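Local coordinates for extracellular fatty acid-binding protein (Gallus gallus, PDB 3SAO) that tightly binds bacterial ferric siderophores as a siderocalin-like lipocalin and also binds long-chain fatty acids and lysophosphatidic acid in its barrel, at residues 30-38 with 145-156; 87-98 with 127-137. All coordinates share one frame; numbering follows the deposited sequence.

Contact 1 (30-38 with 145-156); sequences KMKMVMARI and LPSQAACSVDEV. Unlike the reference sequence in segment 145-156: Ala149 (reference Glu), Ala150 (reference Glu). With NKN ((2R)-2-hydroxy-3-(phosphonooxy)propyl tetradecanoate), chain C.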
loop_
_atom_site.group_PDB
_atom_site.type_symbol
_atom_site.label_atom_id
_atom_site.label_comp_id
_atom_site.label_asym_id
_atom_site.label_seq_id
_atom_site.Cartn_x
_atom_site.Cartn_y
_atom_site.Cartn_z
ATOM N N LYS A 30 -7.053 -6.193 13.454
ATOM C CA LYS A 30 -8.165 -5.263 13.241
ATOM C C LYS A 30 -8.172 -4.669 11.836
ATOM O O LYS A 30 -9.165 -4.068 11.414
ATOM C CB LYS A 30 -8.081 -4.114 14.240
ATOM N N MET A 31 -7.074 -4.852 11.108
ATOM C CA MET A 31 -6.842 -4.116 9.883
ATOM C C MET A 31 -7.614 -4.737 8.725
ATOM O O MET A 31 -7.872 -5.950 8.700
ATOM C CB MET A 31 -5.343 -4.075 9.577
ATOM C CG MET A 31 -4.529 -3.285 10.596
ATOM S SD MET A 31 -2.772 -3.116 10.134
ATOM C CE MET A 31 -2.135 -2.240 11.568
ATOM N N LYS A 32 -8.082 -3.874 7.840
ATOM C CA LYS A 32 -8.877 -4.277 6.679
ATOM C C LYS A 32 -8.184 -3.805 5.416
ATOM O O LYS A 32 -7.385 -2.865 5.442
ATOM C CB LYS A 32 -10.262 -3.650 6.717
ATOM C CG LYS A 32 -11.078 -4.010 7.940
ATOM C CD LYS A 32 -11.275 -5.510 8.069
ATOM C CE LYS A 32 -12.545 -5.839 8.866
ATOM N NZ LYS A 32 -12.567 -5.165 10.179
ATOM N N MET A 33 -8.573 -4.407 4.307
ATOM C CA MET A 33 -8.101 -4.040 2.993
ATOM C C MET A 33 -8.318 -2.566 2.663
ATOM O O MET A 33 -9.352 -1.971 2.991
ATOM C CB MET A 33 -8.803 -4.920 1.952
ATOM C CG MET A 33 -8.161 -4.994 0.611
ATOM S SD MET A 33 -9.039 -6.127 -0.508
ATOM C CE MET A 33 -8.803 -7.713 0.253
ATOM N N VAL A 34 -7.272 -1.961 2.124
ATOM C CA VAL A 34 -7.297 -0.542 1.752
ATOM C C VAL A 34 -7.538 -0.403 0.255
ATOM O O VAL A 34 -6.882 -1.070 -0.548
ATOM C CB VAL A 34 -5.983 0.104 2.128
ATOM C CG1 VAL A 34 -5.969 1.600 1.742
ATOM C CG2 VAL A 34 -5.759 -0.087 3.598
ATOM N N MET A 35 -8.487 0.442 -0.120
ATOM C CA MET A 35 -8.683 0.758 -1.535
ATOM C C MET A 35 -7.791 1.950 -1.902
ATOM O O MET A 35 -7.572 2.878 -1.115
ATOM C CB MET A 35 -10.160 1.017 -1.884
ATOM C CG MET A 35 -10.437 1.096 -3.365
ATOM S SD MET A 35 -12.084 1.697 -3.787
ATOM C CE MET A 35 -13.090 0.462 -2.950
ATOM N N ALA A 36 -7.185 1.853 -3.071
ATOM C CA ALA A 36 -6.321 2.924 -3.557
ATOM C C ALA A 36 -6.677 3.290 -5.005
ATOM O O ALA A 36 -7.168 2.463 -5.787
ATOM C CB ALA A 36 -4.862 2.533 -3.417
ATOM N N ARG A 37 -6.443 4.535 -5.370
ATOM C CA ARG A 37 -6.395 4.889 -6.788
ATOM C C ARG A 37 -5.102 5.602 -7.115
ATOM O O ARG A 37 -4.724 6.540 -6.424
ATOM C CB ARG A 37 -7.585 5.777 -7.182
ATOM C CG ARG A 37 -7.625 6.024 -8.677
ATOM C CD ARG A 37 -8.624 7.090 -9.049
ATOM N NE ARG A 37 -10.004 6.612 -9.142
ATOM C CZ ARG A 37 -10.992 7.018 -8.336
ATOM N NH1 ARG A 37 -10.739 7.835 -7.315
ATOM N NH2 ARG A 37 -12.242 6.603 -8.529
ATOM N N ILE A 38 -4.475 5.203 -8.213
ATOM C CA ILE A 38 -3.230 5.819 -8.659
ATOM C C ILE A 38 -3.504 6.664 -9.887
ATOM O O ILE A 38 -4.129 6.154 -10.842
ATOM C CB ILE A 38 -2.197 4.720 -9.042
ATOM C CG1 ILE A 38 -1.895 3.810 -7.854
ATOM C CG2 ILE A 38 -0.923 5.361 -9.550
ATOM C CD1 ILE A 38 -0.847 2.742 -8.168
ATOM N N LEU A 145 -5.144 -9.005 4.645
ATOM C CA LEU A 145 -6.220 -8.113 5.072
ATOM C C LEU A 145 -7.601 -8.591 4.603
ATOM O O LEU A 145 -7.796 -8.731 3.418
ATOM C CB LEU A 145 -5.963 -6.711 4.521
ATOM C CG LEU A 145 -4.663 -6.055 5.007
ATOM C CD1 LEU A 145 -4.409 -4.682 4.401
ATOM C CD2 LEU A 145 -4.703 -6.017 6.546
ATOM N N PRO A 146 -8.572 -8.751 5.537
ATOM C CA PRO A 146 -9.954 -9.051 5.174
ATOM C C PRO A 146 -10.548 -7.942 4.286
ATOM O O PRO A 146 -10.174 -6.766 4.424
ATOM C CB PRO A 146 -10.664 -9.179 6.546
ATOM C CG PRO A 146 -9.537 -9.477 7.536
ATOM C CD PRO A 146 -8.391 -8.683 6.994
ATOM N N SER A 147 -11.371 -8.338 3.319
ATOM C CA SER A 147 -12.059 -7.399 2.429
ATOM C C SER A 147 -12.971 -6.499 3.211
ATOM O O SER A 147 -13.518 -6.882 4.255
ATOM C CB SER A 147 -12.910 -8.144 1.393
ATOM O OG SER A 147 -14.064 -8.723 2.011
ATOM N N GLN A 148 -13.238 -5.328 2.652
ATOM C CA GLN A 148 -14.215 -4.453 3.259
ATOM C C GLN A 148 -14.926 -3.729 2.121
ATOM O O GLN A 148 -14.303 -3.377 1.121
ATOM C CB GLN A 148 -13.521 -3.454 4.178
ATOM C CG GLN A 148 -12.441 -2.638 3.467
ATOM C CD GLN A 148 -12.940 -1.295 2.962
ATOM O OE1 GLN A 148 -14.116 -0.940 3.124
ATOM N NE2 GLN A 148 -12.042 -0.541 2.357
ATOM N N ALA A 149 -16.207 -3.471 2.296
ATOM C CA ALA A 149 -16.981 -2.894 1.209
ATOM C C ALA A 149 -17.583 -1.538 1.564
ATOM O O ALA A 149 -18.363 -0.998 0.782
ATOM C CB ALA A 149 -18.064 -3.876 0.779
ATOM N N ALA A 150 -17.210 -0.956 2.696
ATOM C CA ALA A 150 -17.905 0.257 3.157
ATOM C C ALA A 150 -17.091 1.535 2.961
ATOM O O ALA A 150 -17.593 2.641 3.185
ATOM C CB ALA A 150 -18.291 0.108 4.621
ATOM N N CYS A 151 -15.823 1.382 2.592
ATOM C CA CYS A 151 -14.911 2.486 2.511
ATOM C C CYS A 151 -14.258 2.513 1.128
ATOM O O CYS A 151 -13.445 1.635 0.851
ATOM C CB CYS A 151 -13.891 2.265 3.624
ATOM S SG CYS A 151 -12.801 3.609 3.961
ATOM N N SER A 152 -14.621 3.497 0.290
ATOM C CA SER A 152 -14.130 3.623 -1.096
ATOM C C SER A 152 -13.488 4.957 -1.381
ATOM O O SER A 152 -13.867 5.978 -0.849
ATOM C CB SER A 152 -15.276 3.480 -2.092
ATOM O OG SER A 152 -15.815 2.189 -2.061
ATOM N N VAL A 153 -12.573 4.970 -2.336
ATOM C CA VAL A 153 -12.121 6.226 -2.867
ATOM C C VAL A 153 -13.247 6.910 -3.638
ATOM O O VAL A 153 -14.093 6.273 -4.261
ATOM C CB VAL A 153 -10.906 6.043 -3.768
ATOM C CG1 VAL A 153 -9.756 5.368 -2.937
ATOM C CG2 VAL A 153 -11.287 5.240 -4.955
ATOM N N ASP A 154 -13.147 8.217 -3.701
ATOM C CA ASP A 154 -14.176 9.033 -4.333
ATOM C C ASP A 154 -14.084 8.908 -5.844
ATOM O O ASP A 154 -13.036 8.598 -6.383
ATOM C CB ASP A 154 -13.997 10.489 -3.939
ATOM C CG ASP A 154 -14.151 10.726 -2.453
ATOM O OD1 ASP A 154 -14.923 10.009 -1.775
ATOM O OD2 ASP A 154 -13.508 11.676 -1.967
ATOM N N GLU A 155 -15.172 9.199 -6.532
ATOM C CA GLU A 155 -15.098 9.375 -7.981
ATOM C C GLU A 155 -14.298 10.654 -8.323
ATOM O O GLU A 155 -14.065 11.529 -7.468
ATOM C CB GLU A 155 -16.495 9.354 -8.612
ATOM C CG GLU A 155 -17.526 10.241 -7.993
ATOM C CD GLU A 155 -18.843 10.256 -8.781
ATOM O OE1 GLU A 155 -19.506 11.307 -8.821
ATOM O OE2 GLU A 155 -19.241 9.211 -9.329
ATOM N N VAL A 156 -13.701 10.669 -9.502
ATOM C CA VAL A 156 -12.950 11.834 -9.946
ATOM C C VAL A 156 -13.882 12.714 -10.736
ATOM O O VAL A 156 -14.619 12.225 -11.580
ATOM C CB VAL A 156 -11.764 11.418 -10.820
ATOM C CG1 VAL A 156 -10.982 12.636 -11.325
ATOM C CG2 VAL A 156 -10.855 10.470 -10.057
HETATM O OAA NKN C . 2.807 4.382 0.258
HETATM O OAB NKN C . 3.481 2.118 0.495
HETATM P PAC NKN C . 2.552 3.007 -0.282
HETATM O OAD NKN C . 1.107 2.573 -0.322
HETATM O OAE NKN C . 1.206 0.020 -7.466
HETATM O OAF NKN C . 3.040 2.978 -1.805
HETATM C CAG NKN C . 2.416 3.629 -2.918
HETATM C CAH NKN C . 2.975 3.106 -4.237
HETATM C CAI NKN C . 1.956 2.652 -5.297
HETATM O OAJ NKN C . 2.350 1.406 -5.911
HETATM C CAK NKN C . 2.007 0.933 -7.260
HETATM C CAL NKN C . 2.720 1.523 -8.449
HETATM C CAM NKN C . 3.470 0.413 -9.172
HETATM C CAN NKN C . 4.486 0.956 -10.170
HETATM C CAO NKN C . 4.634 2.474 -10.075
HETATM O OAY NKN C . 3.730 4.182 -4.801
#

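Contact 2 (87-98 with 127-137); sequences LDTDYKSYAVIF and IFRKLARERNY. With NKN ((2R)-2-hydroxy-3-(phosphonooxy)propyl tetradecanoate), chain C.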
loop_
_atom_site.group_PDB
_atom_site.type_symbol
_atom_site.label_atom_id
_atom_site.label_comp_id
_atom_site.label_asym_id
_atom_site.label_seq_id
_atom_site.Cartn_x
_atom_site.Cartn_y
_atom_site.Cartn_z
ATOM N N LEU A 87 9.593 -3.416 -5.332
ATOM C CA LEU A 87 10.489 -4.579 -5.273
ATOM C C LEU A 87 10.203 -5.594 -6.375
ATOM O O LEU A 87 11.098 -6.352 -6.825
ATOM C CB LEU A 87 10.356 -5.258 -3.918
ATOM C CG LEU A 87 10.680 -4.454 -2.644
ATOM C CD1 LEU A 87 10.737 -5.370 -1.401
ATOM C CD2 LEU A 87 11.952 -3.658 -2.796
ATOM N N ASP A 88 8.947 -5.619 -6.797
ATOM C CA ASP A 88 8.477 -6.551 -7.806
ATOM C C ASP A 88 7.119 -6.115 -8.266
ATOM O O ASP A 88 6.294 -5.698 -7.439
ATOM C CB ASP A 88 8.378 -7.976 -7.287
ATOM C CG ASP A 88 8.289 -8.996 -8.437
ATOM O OD1 ASP A 88 9.091 -8.860 -9.359
ATOM O OD2 ASP A 88 7.375 -9.852 -8.471
ATOM N N THR A 89 6.889 -6.254 -9.567
ATOM C CA THR A 89 5.585 -5.995 -10.164
ATOM C C THR A 89 5.476 -6.461 -11.617
ATOM O O THR A 89 6.469 -6.483 -12.360
ATOM C CB THR A 89 5.217 -4.479 -10.114
ATOM O OG1 THR A 89 3.920 -4.303 -10.666
ATOM C CG2 THR A 89 6.194 -3.643 -10.883
ATOM N N ASP A 90 4.263 -6.854 -12.008
ATOM C CA ASP A 90 3.993 -7.145 -13.406
ATOM C C ASP A 90 3.318 -5.962 -14.103
ATOM O O ASP A 90 2.998 -6.053 -15.284
ATOM C CB ASP A 90 3.159 -8.425 -13.554
ATOM C CG ASP A 90 1.733 -8.274 -13.054
ATOM O OD1 ASP A 90 1.388 -7.243 -12.416
ATOM O OD2 ASP A 90 0.955 -9.220 -13.296
ATOM N N TYR A 91 3.148 -4.856 -13.371
ATOM C CA TYR A 91 2.609 -3.582 -13.894
ATOM C C TYR A 91 1.166 -3.696 -14.331
ATOM O O TYR A 91 0.686 -2.820 -15.038
ATOM C CB TYR A 91 3.449 -3.012 -15.056
ATOM C CG TYR A 91 4.784 -2.475 -14.628
ATOM C CD1 TYR A 91 4.880 -1.292 -13.904
ATOM C CD2 TYR A 91 5.952 -3.178 -14.899
ATOM C CE1 TYR A 91 6.109 -0.823 -13.469
ATOM C CE2 TYR A 91 7.183 -2.712 -14.479
ATOM C CZ TYR A 91 7.257 -1.542 -13.757
ATOM O OH TYR A 91 8.490 -1.076 -13.346
ATOM N N LYS A 92 0.476 -4.745 -13.879
ATOM C CA LYS A 92 -0.844 -5.117 -14.390
ATOM C C LYS A 92 -1.783 -5.690 -13.323
ATOM O O LYS A 92 -2.981 -5.360 -13.304
ATOM C CB LYS A 92 -0.691 -6.161 -15.509
ATOM N N SER A 93 -1.229 -6.563 -12.476
ATOM C CA SER A 93 -1.969 -7.463 -11.586
ATOM C C SER A 93 -1.643 -7.236 -10.106
ATOM O O SER A 93 -2.508 -7.326 -9.257
ATOM C CB SER A 93 -1.643 -8.911 -11.950
ATOM O OG SER A 93 -2.805 -9.550 -12.444
ATOM N N TYR A 94 -0.365 -7.018 -9.800
ATOM C CA TYR A 94 0.124 -6.916 -8.436
ATOM C C TYR A 94 1.390 -6.064 -8.396
ATOM O O TYR A 94 2.044 -5.865 -9.431
ATOM C CB TYR A 94 0.433 -8.325 -7.869
ATOM C CG TYR A 94 1.746 -8.865 -8.402
ATOM C CD1 TYR A 94 1.814 -9.399 -9.677
ATOM C CD2 TYR A 94 2.925 -8.687 -7.710
ATOM C CE1 TYR A 94 3.001 -9.826 -10.212
ATOM C CE2 TYR A 94 4.118 -9.106 -8.232
ATOM C CZ TYR A 94 4.148 -9.679 -9.497
ATOM O OH TYR A 94 5.313 -10.084 -10.087
ATOM N N ALA A 95 1.768 -5.611 -7.202
ATOM C CA ALA A 95 3.066 -5.004 -6.961
ATOM C C ALA A 95 3.433 -5.179 -5.480
ATOM O O ALA A 95 2.582 -5.037 -4.608
ATOM C CB ALA A 95 3.067 -3.540 -7.296
ATOM N N VAL A 96 4.715 -5.407 -5.230
ATOM C CA VAL A 96 5.286 -5.464 -3.889
ATOM C C VAL A 96 6.099 -4.196 -3.624
ATOM O O VAL A 96 7.043 -3.887 -4.334
ATOM C CB VAL A 96 6.165 -6.697 -3.680
ATOM C CG1 VAL A 96 6.698 -6.736 -2.221
ATOM C CG2 VAL A 96 5.391 -7.945 -4.012
ATOM N N ILE A 97 5.691 -3.456 -2.599
ATOM C CA ILE A 97 6.214 -2.122 -2.314
ATOM C C ILE A 97 6.848 -2.155 -0.949
ATOM O O ILE A 97 6.264 -2.666 0.021
ATOM C CB ILE A 97 5.079 -1.045 -2.248
ATOM C CG1 ILE A 97 4.281 -1.029 -3.533
ATOM C CG2 ILE A 97 5.663 0.357 -1.942
ATOM C CD1 ILE A 97 5.086 -0.751 -4.717
ATOM N N PHE A 98 8.028 -1.591 -0.835
ATOM C CA PHE A 98 8.626 -1.483 0.481
ATOM C C PHE A 98 8.694 0.009 0.818
ATOM O O PHE A 98 9.268 0.782 0.058
ATOM C CB PHE A 98 10.004 -2.112 0.490
ATOM C CG PHE A 98 10.679 -2.064 1.824
ATOM C CD1 PHE A 98 10.324 -2.959 2.830
ATOM C CD2 PHE A 98 11.660 -1.138 2.088
ATOM C CE1 PHE A 98 10.939 -2.917 4.083
ATOM C CE2 PHE A 98 12.283 -1.113 3.332
ATOM C CZ PHE A 98 11.902 -1.996 4.328
ATOM N N ILE A 127 5.274 -14.305 -3.965
ATOM C CA ILE A 127 6.415 -13.388 -4.152
ATOM C C ILE A 127 6.529 -12.436 -2.967
ATOM O O ILE A 127 7.637 -12.125 -2.513
ATOM C CB ILE A 127 6.361 -12.571 -5.492
ATOM C CG1 ILE A 127 7.458 -11.508 -5.546
ATOM C CG2 ILE A 127 5.059 -11.845 -5.698
ATOM C CD1 ILE A 127 8.824 -12.060 -5.413
ATOM N N PHE A 128 5.389 -11.939 -2.506
ATOM C CA PHE A 128 5.363 -11.062 -1.322
ATOM C C PHE A 128 5.990 -11.757 -0.103
ATOM O O PHE A 128 6.870 -11.183 0.572
ATOM C CB PHE A 128 3.939 -10.651 -1.016
ATOM C CG PHE A 128 3.810 -9.726 0.153
ATOM C CD1 PHE A 128 4.178 -8.381 0.053
ATOM C CD2 PHE A 128 3.257 -10.171 1.322
ATOM C CE1 PHE A 128 4.050 -7.526 1.167
ATOM C CE2 PHE A 128 3.137 -9.334 2.422
ATOM C CZ PHE A 128 3.526 -8.011 2.332
ATOM N N ARG A 129 5.521 -12.976 0.183
ATOM C CA ARG A 129 6.019 -13.740 1.345
ATOM C C ARG A 129 7.525 -14.050 1.225
ATOM O O ARG A 129 8.275 -13.870 2.190
ATOM C CB ARG A 129 5.195 -15.012 1.580
ATOM C CG ARG A 129 3.790 -14.777 2.151
ATOM C CD ARG A 129 3.130 -16.069 2.615
ATOM N NE ARG A 129 1.837 -15.801 3.241
ATOM C CZ ARG A 129 1.669 -15.379 4.496
ATOM N NH1 ARG A 129 2.700 -15.210 5.309
ATOM N NH2 ARG A 129 0.447 -15.148 4.948
ATOM N N LYS A 130 7.964 -14.428 0.029
ATOM C CA LYS A 130 9.389 -14.566 -0.279
ATOM C C LYS A 130 10.215 -13.327 0.010
ATOM O O LYS A 130 11.240 -13.391 0.681
ATOM C CB LYS A 130 9.598 -14.927 -1.744
ATOM C CG LYS A 130 11.038 -15.224 -2.093
ATOM C CD LYS A 130 11.201 -15.739 -3.510
ATOM C CE LYS A 130 10.947 -14.644 -4.528
ATOM N NZ LYS A 130 11.309 -15.081 -5.904
ATOM N N LEU A 131 9.816 -12.198 -0.550
ATOM C CA LEU A 131 10.565 -10.980 -0.311
ATOM C C LEU A 131 10.479 -10.490 1.143
ATOM O O LEU A 131 11.456 -9.930 1.640
ATOM C CB LEU A 131 10.113 -9.894 -1.266
ATOM C CG LEU A 131 10.419 -10.199 -2.737
ATOM C CD1 LEU A 131 9.823 -9.108 -3.630
ATOM C CD2 LEU A 131 11.927 -10.378 -2.988
ATOM N N ALA A 132 9.315 -10.645 1.788
ATOM C CA ALA A 132 9.176 -10.408 3.238
ATOM C C ALA A 132 10.154 -11.253 4.033
ATOM O O ALA A 132 10.877 -10.757 4.916
ATOM C CB ALA A 132 7.736 -10.682 3.699
ATOM N N ARG A 133 10.162 -12.552 3.776
ATOM C CA ARG A 133 11.065 -13.424 4.512
ATOM C C ARG A 133 12.538 -13.052 4.346
ATOM O O ARG A 133 13.337 -13.224 5.277
ATOM C CB ARG A 133 10.828 -14.893 4.140
ATOM C CG ARG A 133 11.092 -15.810 5.298
ATOM C CD ARG A 133 10.580 -17.244 5.054
ATOM N N GLU A 134 12.900 -12.523 3.188
ATOM C CA GLU A 134 14.259 -12.030 2.945
ATOM C C GLU A 134 14.653 -10.834 3.795
ATOM O O GLU A 134 15.842 -10.561 3.950
ATOM C CB GLU A 134 14.447 -11.679 1.478
ATOM C CG GLU A 134 14.560 -12.905 0.597
ATOM C CD GLU A 134 15.096 -12.594 -0.786
ATOM O OE1 GLU A 134 15.344 -11.411 -1.097
ATOM O OE2 GLU A 134 15.220 -13.549 -1.575
ATOM N N ARG A 135 13.678 -10.111 4.332
ATOM C CA ARG A 135 13.979 -8.999 5.225
ATOM C C ARG A 135 13.739 -9.444 6.677
ATOM O O ARG A 135 13.614 -8.605 7.550
ATOM C CB ARG A 135 13.137 -7.774 4.868
ATOM C CG ARG A 135 13.688 -7.063 3.622
ATOM C CD ARG A 135 12.800 -6.024 3.092
ATOM N NE ARG A 135 13.157 -5.693 1.721
ATOM C CZ ARG A 135 13.936 -4.686 1.346
ATOM N NH1 ARG A 135 14.467 -3.847 2.228
ATOM N NH2 ARG A 135 14.137 -4.486 0.064
ATOM N N ASN A 136 13.655 -10.753 6.891
ATOM C CA ASN A 136 13.378 -11.379 8.199
ATOM C C ASN A 136 12.076 -10.934 8.860
ATOM O O ASN A 136 11.992 -10.857 10.084
ATOM C CB ASN A 136 14.553 -11.189 9.173
ATOM C CG ASN A 136 15.819 -11.885 8.703
ATOM O OD1 ASN A 136 15.764 -12.971 8.142
ATOM N ND2 ASN A 136 16.963 -11.252 8.910
ATOM N N TYR A 137 11.046 -10.671 8.062
ATOM C CA TYR A 137 9.687 -10.720 8.593
ATOM C C TYR A 137 9.308 -12.187 8.831
ATOM O O TYR A 137 9.581 -13.063 8.011
ATOM C CB TYR A 137 8.687 -9.995 7.681
ATOM C CG TYR A 137 8.977 -8.517 7.606
ATOM C CD1 TYR A 137 9.046 -7.739 8.760
ATOM C CD2 TYR A 137 9.180 -7.891 6.390
ATOM C CE1 TYR A 137 9.388 -6.384 8.693
ATOM C CE2 TYR A 137 9.481 -6.547 6.310
ATOM C CZ TYR A 137 9.596 -5.797 7.446
ATOM O OH TYR A 137 9.889 -4.463 7.321
HETATM O OAA NKN C . 2.807 4.382 0.258
HETATM O OAB NKN C . 3.481 2.118 0.495
HETATM P PAC NKN C . 2.552 3.007 -0.282
HETATM O OAD NKN C . 1.107 2.573 -0.322
HETATM O OAE NKN C . 1.206 0.020 -7.466
HETATM O OAF NKN C . 3.040 2.978 -1.805
HETATM C CAG NKN C . 2.416 3.629 -2.918
HETATM C CAH NKN C . 2.975 3.106 -4.237
HETATM C CAI NKN C . 1.956 2.652 -5.297
HETATM O OAJ NKN C . 2.350 1.406 -5.911
HETATM C CAK NKN C . 2.007 0.933 -7.260
HETATM C CAL NKN C . 2.720 1.523 -8.449
HETATM C CAM NKN C . 3.470 0.413 -9.172
HETATM C CAN NKN C . 4.486 0.956 -10.170
HETATM C CAO NKN C . 4.634 2.474 -10.075
HETATM O OAY NKN C . 3.730 4.182 -4.801
#

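Contact 1 (30-38 with 145-156)
Arg37 reaches from strand 34-38 to the C-terminal tail and closes on the backbone carbonyl of Asp154. Its NH1 gives a short, nearly in-plane bond of 2.6 Å to Asp154 O, arriving almost head-on to the carbonyl, while NH2 adds a weak second bond to the same oxygen. CG lies opposite the backbone N (chi1 -174°) and the chain bends at chi3 (-82°), which turns the guanidinium between two valines: CG2 of Val153 covers one face and CG2 of Val156 the other. Asp154 itself turns its carboxylate away, to a salt bridge with Lys60. Next along, the Met35 thioether lies against the tail, SD 3.8 Å from Val153 CG2 and weakly accepting Val153 N, with CE beside Ser152. Farther back, Met33 N donates a straight 2.9 Å bond to Pro146 O. Gln148 folds back on its own loop through a bend at chi2 (95°), and its amide is gripped at both ends: NE2 donates to Met33 O at 3.1 Å and to Cys151 O, while OE1 accepts Cys151 N on a lone pair. Leu145 packs CD2 on Met31 CB at 3.7 Å. A tail without regular secondary structure is therefore held to the barrel by side-chain and backbone donors that meet backbone carbonyls, between patches of apolar packing, with the Cys151-Cys58 disulfide as a covalent tie.

Contact 2 (87-98 with 127-137)
Val96 and Phe128 mark the close approach of strand 94-98 and helix 127-133, CA to CA 6.2 Å, the axes 9.3 Å apart and running in nearly the same direction (17°). Strand 87-89 adjoins 94-98 antiparallel, and its Leu87 and Asp88 both face Val96 in a classic beta bulge. Asp90 OD1 gathers the amides of Lys92, Ser93 and Tyr94 in the connecting turn. Val96 points at the helix, its CG1 meeting the edge of the Phe128 ring 3.8 Å from CD1. Leu131 slips CD1 against Leu87 CB at 3.9 Å, close to Asp88 CB as well. Ile127 spans two neighbours: CG2 touches Tyr94 CE2 at 3.8 Å and CG1 lies against Asp88 OD2, the oxygen that accepts the Tyr94 hydroxyl from above the carboxylate plane at an OH to OD2 distance of 2.6 Å. The helix ends in a Schellman motif with Asn136 as C-prime residue, which brings Arg135 and Tyr137 to Phe98. Arg135, extended from CG to NE, lays its guanidinium on a face of Phe98 in a cation-pi stack, CZ 4.1 Å from the ring centroid and planes 23° apart, while Tyr137 OH comes to the ring edge at Phe98 CE1. Across the strand, Ile97 turns toward the bound lysophosphatidic acid. This is the lipocalin arrangement, an antiparallel barrel holding ligand inside and carrying its C-terminal helix on the outer wall.

How the contacts relate
Contacts 1 and 2 lie on opposite sides of the chain's centre, their own centres about 20 Å apart and their nearest atoms about 7 Å apart without touching. Both use strands of the same antiparallel sheet, curled into the lipocalin barrel: strand 34-41 in contact 1, strands 82-89 and 94-103 in contact 2. Along the chain, contact 2 is nested within the loop closed by contact 1, and its helix 122-133 is followed by strand 142-144 and then the tail of contact 1. Each places an element from the later part of the chain on the outside of the barrel, while Ile38 and Ile97 approach the same lysophosphatidic acid from two different walls of the pocket.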